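Local coordinates for protein cellulase CEL9M (Clostridium cellulolyticum, PDB 1IA6) that probably hydrolyses internal beta-1,4-glucosidic linkages in cellulose and related beta-glucans, as a family 9 glycoside hydrolase, at residues 27-32 / 91-96. Residues are numbered along the deposited sequence; the frame is centred on the assembly and turned at random.
Sequences GENNVF and TTKMLQ
With CG anti to its backbone N and a bend at chi2, Lys-93 reaches from the first turns of helix 91-107 to the loop 27-32, while Gln-96, extended beyond CG, meets the side chain of Asn-29, whose CG lies opposite its own backbone N (chi1 -161°). The two amides stand nearly perpendicular, their planes 89° apart. In the conformer described, Gln-96 NE2 donates to Asn-29 OD1 over 3.2 Å, from above the carbonyl plane with a bent N-H...O angle of 143°; Asn-29 has a second conformer, which leaves this bond doubtful. Lys-93 runs past Asn-29 in the opposite direction, its NZ 3.1 Å from Asn-29 O, at an angle too poor for a hydrogen bond, and 4.0 Å from Val-31 CG1. Its strong partner is Asp-18, whose OD2 forms a salt bridge with NZ and also accepts from Val-31 N, so one carboxylate ties helix to loop. Asn-30 OD1 receives Phe-32 N at 2.9 Å in an Asx turn that starts on Asn-30, the last residue of the type II beta turn from Gly-27. This polar surface contact sets the loop between helix 6-15 and strand 62-63 against one helix of the (alpha/alpha)6 barrel of family 9.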
ATOM      1  N   GLY A  27      -3.091 -12.867 -15.862  1.00 16.57           N
ATOM      2  CA  GLY A  27      -4.330 -13.622 -15.805  1.00 19.74           C
ATOM      3  C   GLY A  27      -4.272 -14.973 -15.114  1.00 22.08           C
ATOM      4  O   GLY A  27      -5.298 -15.634 -14.954  1.00 22.62           O
ATOM      5  N   GLU A  28      -3.082 -15.390 -14.700  1.00 22.54           N
ATOM      6  CA  GLU A  28      -2.929 -16.679 -14.036  1.00 24.91           C
ATOM      7  C   GLU A  28      -3.456 -16.632 -12.603  1.00 24.56           C
ATOM      8  O   GLU A  28      -3.019 -15.813 -11.799  1.00 25.35           O
ATOM      9  CB  GLU A  28      -1.454 -17.090 -14.052  1.00 27.44           C
ATOM     10  CG  GLU A  28      -1.197 -18.523 -13.630  1.00 32.81           C
ATOM     11  CD  GLU A  28       0.218 -18.968 -13.951  1.00 36.23           C
ATOM     12  OE1 GLU A  28       0.593 -18.929 -15.144  1.00 37.57           O
ATOM     13  OE2 GLU A  28       0.952 -19.352 -13.015  1.00 38.63           O
ATOM     14  N   ASN A  29      -4.408 -17.510 -12.300  0.50 25.07           N
ATOM     15  CA  ASN A  29      -5.003 -17.580 -10.971  0.50 25.40           C
ATOM     16  C   ASN A  29      -5.596 -16.222 -10.585  0.50 24.28           C
ATOM     17  O   ASN A  29      -5.535 -15.805  -9.428  0.50 24.67           O
ATOM     18  CB  ASN A  29      -3.943 -18.018  -9.952  0.50 28.10           C
ATOM     19  CG  ASN A  29      -4.548 -18.564  -8.670  0.50 30.67           C
ATOM     20  OD1 ASN A  29      -3.958 -19.423  -8.014  0.50 32.90           O
ATOM     21  ND2 ASN A  29      -5.720 -18.063  -8.300  0.50 32.37           N
ATOM     22  N   ASN A  30      -6.173 -15.541 -11.572  1.00 21.09           N
ATOM     23  CA  ASN A  30      -6.788 -14.234 -11.364  1.00 18.49           C
ATOM     24  C   ASN A  30      -8.297 -14.448 -11.227  1.00 17.40           C
ATOM     25  O   ASN A  30      -8.899 -15.138 -12.047  1.00 16.79           O
ATOM     26  CB  ASN A  30      -6.490 -13.339 -12.569  1.00 16.97           C
ATOM     27  CG  ASN A  30      -6.771 -11.876 -12.300  1.00 15.26           C
ATOM     28  OD1 ASN A  30      -7.883 -11.503 -11.936  1.00 14.70           O
ATOM     29  ND2 ASN A  30      -5.758 -11.038 -12.487  1.00 13.21           N
ATOM     30  N   VAL A  31      -8.907 -13.863 -10.198  1.00 16.22           N
ATOM     31  CA  VAL A  31     -10.344 -14.031  -9.982  1.00 16.79           C
ATOM     32  C   VAL A  31     -11.202 -13.310 -11.011  1.00 17.37           C
ATOM     33  O   VAL A  31     -12.367 -13.653 -11.197  1.00 17.66           O
ATOM     34  CB  VAL A  31     -10.775 -13.534  -8.585  1.00 17.50           C
ATOM     35  CG1 VAL A  31     -10.014 -14.288  -7.508  1.00 17.42           C
ATOM     36  CG2 VAL A  31     -10.543 -12.038  -8.469  1.00 19.73           C
ATOM     37  N   PHE A  32     -10.631 -12.310 -11.675  1.00 16.06           N
ATOM     38  CA  PHE A  32     -11.372 -11.551 -12.674  1.00 15.72           C
ATOM     39  C   PHE A  32     -11.142 -12.122 -14.068  1.00 17.16           C
ATOM     40  O   PHE A  32     -10.021 -12.108 -14.578  1.00 14.67           O
ATOM     41  CB  PHE A  32     -10.949 -10.082 -12.634  1.00 16.14           C
ATOM     42  CG  PHE A  32     -11.151  -9.432 -11.294  1.00 16.32           C
ATOM     43  CD1 PHE A  32     -12.427  -9.306 -10.752  1.00 15.90           C
ATOM     44  CD2 PHE A  32     -10.065  -8.944 -10.573  1.00 15.35           C
ATOM     45  CE1 PHE A  32     -12.621  -8.701  -9.510  1.00 17.49           C
ATOM     46  CE2 PHE A  32     -10.245  -8.337  -9.330  1.00 14.54           C
ATOM     47  CZ  PHE A  32     -11.526  -8.215  -8.797  1.00 17.63           C
ATOM     48  N   THR A  91      -4.961 -16.622   3.815  1.00 12.40           N
ATOM     49  CA  THR A  91      -3.504 -16.644   3.793  1.00 12.94           C
ATOM     50  C   THR A  91      -2.894 -17.026   2.449  1.00 13.39           C
ATOM     51  O   THR A  91      -1.941 -16.394   1.995  1.00 13.11           O
ATOM     52  CB  THR A  91      -2.958 -17.590   4.866  1.00 13.39           C
ATOM     53  OG1 THR A  91      -3.455 -17.182   6.145  1.00 15.26           O
ATOM     54  CG2 THR A  91      -1.437 -17.549   4.890  1.00 14.73           C
ATOM     55  N   THR A  92      -3.434 -18.062   1.817  1.00 14.42           N
ATOM     56  CA  THR A  92      -2.914 -18.515   0.533  1.00 14.58           C
ATOM     57  C   THR A  92      -2.981 -17.437  -0.542  1.00 13.97           C
ATOM     58  O   THR A  92      -2.000 -17.196  -1.245  1.00 13.17           O
ATOM     59  CB  THR A  92      -3.675 -19.755   0.037  1.00 17.23           C
ATOM     60  OG1 THR A  92      -3.517 -20.817   0.985  1.00 19.18           O
ATOM     61  CG2 THR A  92      -3.141 -20.201  -1.318  1.00 16.21           C
ATOM     62  N   LYS A  93      -4.136 -16.795  -0.671  1.00 12.52           N
ATOM     63  CA  LYS A  93      -4.315 -15.748  -1.670  1.00 11.54           C
ATOM     64  C   LYS A  93      -3.412 -14.561  -1.343  1.00 11.48           C
ATOM     65  O   LYS A  93      -2.779 -13.991  -2.227  1.00 11.25           O
ATOM     66  CB  LYS A  93      -5.782 -15.300  -1.706  1.00 12.70           C
ATOM     67  CG  LYS A  93      -6.113 -14.295  -2.808  1.00 11.92           C
ATOM     68  CD  LYS A  93      -5.909 -14.893  -4.194  1.00 12.86           C
ATOM     69  CE  LYS A  93      -6.301 -13.900  -5.278  1.00 13.69           C
ATOM     70  NZ  LYS A  93      -6.147 -14.453  -6.653  1.00 13.03           N
ATOM     71  N   MET A  94      -3.350 -14.198  -0.065  1.00  9.88           N
ATOM     72  CA  MET A  94      -2.512 -13.084   0.363  1.00 10.44           C
ATOM     73  C   MET A  94      -1.056 -13.317  -0.044  1.00 11.28           C
ATOM     74  O   MET A  94      -0.393 -12.414  -0.557  1.00  8.94           O
ATOM     75  CB  MET A  94      -2.605 -12.911   1.881  1.00 10.73           C
ATOM     76  CG  MET A  94      -1.788 -11.758   2.422  1.00 12.06           C
ATOM     77  SD  MET A  94      -2.450 -10.152   1.917  1.00 12.66           S
ATOM     78  CE  MET A  94      -1.751  -9.118   3.180  1.00 13.17           C
ATOM     79  N   LEU A  95      -0.557 -14.529   0.186  1.00 10.99           N
ATOM     80  CA  LEU A  95       0.821 -14.855  -0.166  1.00 11.68           C
ATOM     81  C   LEU A  95       1.053 -14.760  -1.667  1.00 12.25           C
ATOM     82  O   LEU A  95       2.136 -14.376  -2.112  1.00 11.60           O
ATOM     83  CB  LEU A  95       1.190 -16.253   0.348  1.00 12.80           C
ATOM     84  CG  LEU A  95       1.388 -16.315   1.866  1.00 15.12           C
ATOM     85  CD1 LEU A  95       1.554 -17.759   2.318  1.00 16.45           C
ATOM     86  CD2 LEU A  95       2.600 -15.488   2.250  1.00 15.84           C
ATOM     87  N   GLN A  96       0.038 -15.105  -2.451  1.00 11.06           N
ATOM     88  CA  GLN A  96       0.163 -15.011  -3.896  1.00 12.23           C
ATOM     89  C   GLN A  96       0.300 -13.543  -4.312  1.00  9.97           C
ATOM     90  O   GLN A  96       1.119 -13.220  -5.167  1.00  9.34           O
ATOM     91  CB  GLN A  96      -1.052 -15.638  -4.582  1.00 15.05           C
ATOM     92  CG  GLN A  96      -1.274 -17.092  -4.186  1.00 21.77           C
ATOM     93  CD  GLN A  96      -2.338 -17.774  -5.019  1.00 22.84           C
ATOM     94  OE1 GLN A  96      -3.400 -17.207  -5.270  1.00 26.26           O
ATOM     95  NE2 GLN A  96      -2.062 -19.005  -5.442  1.00 25.52           N
TER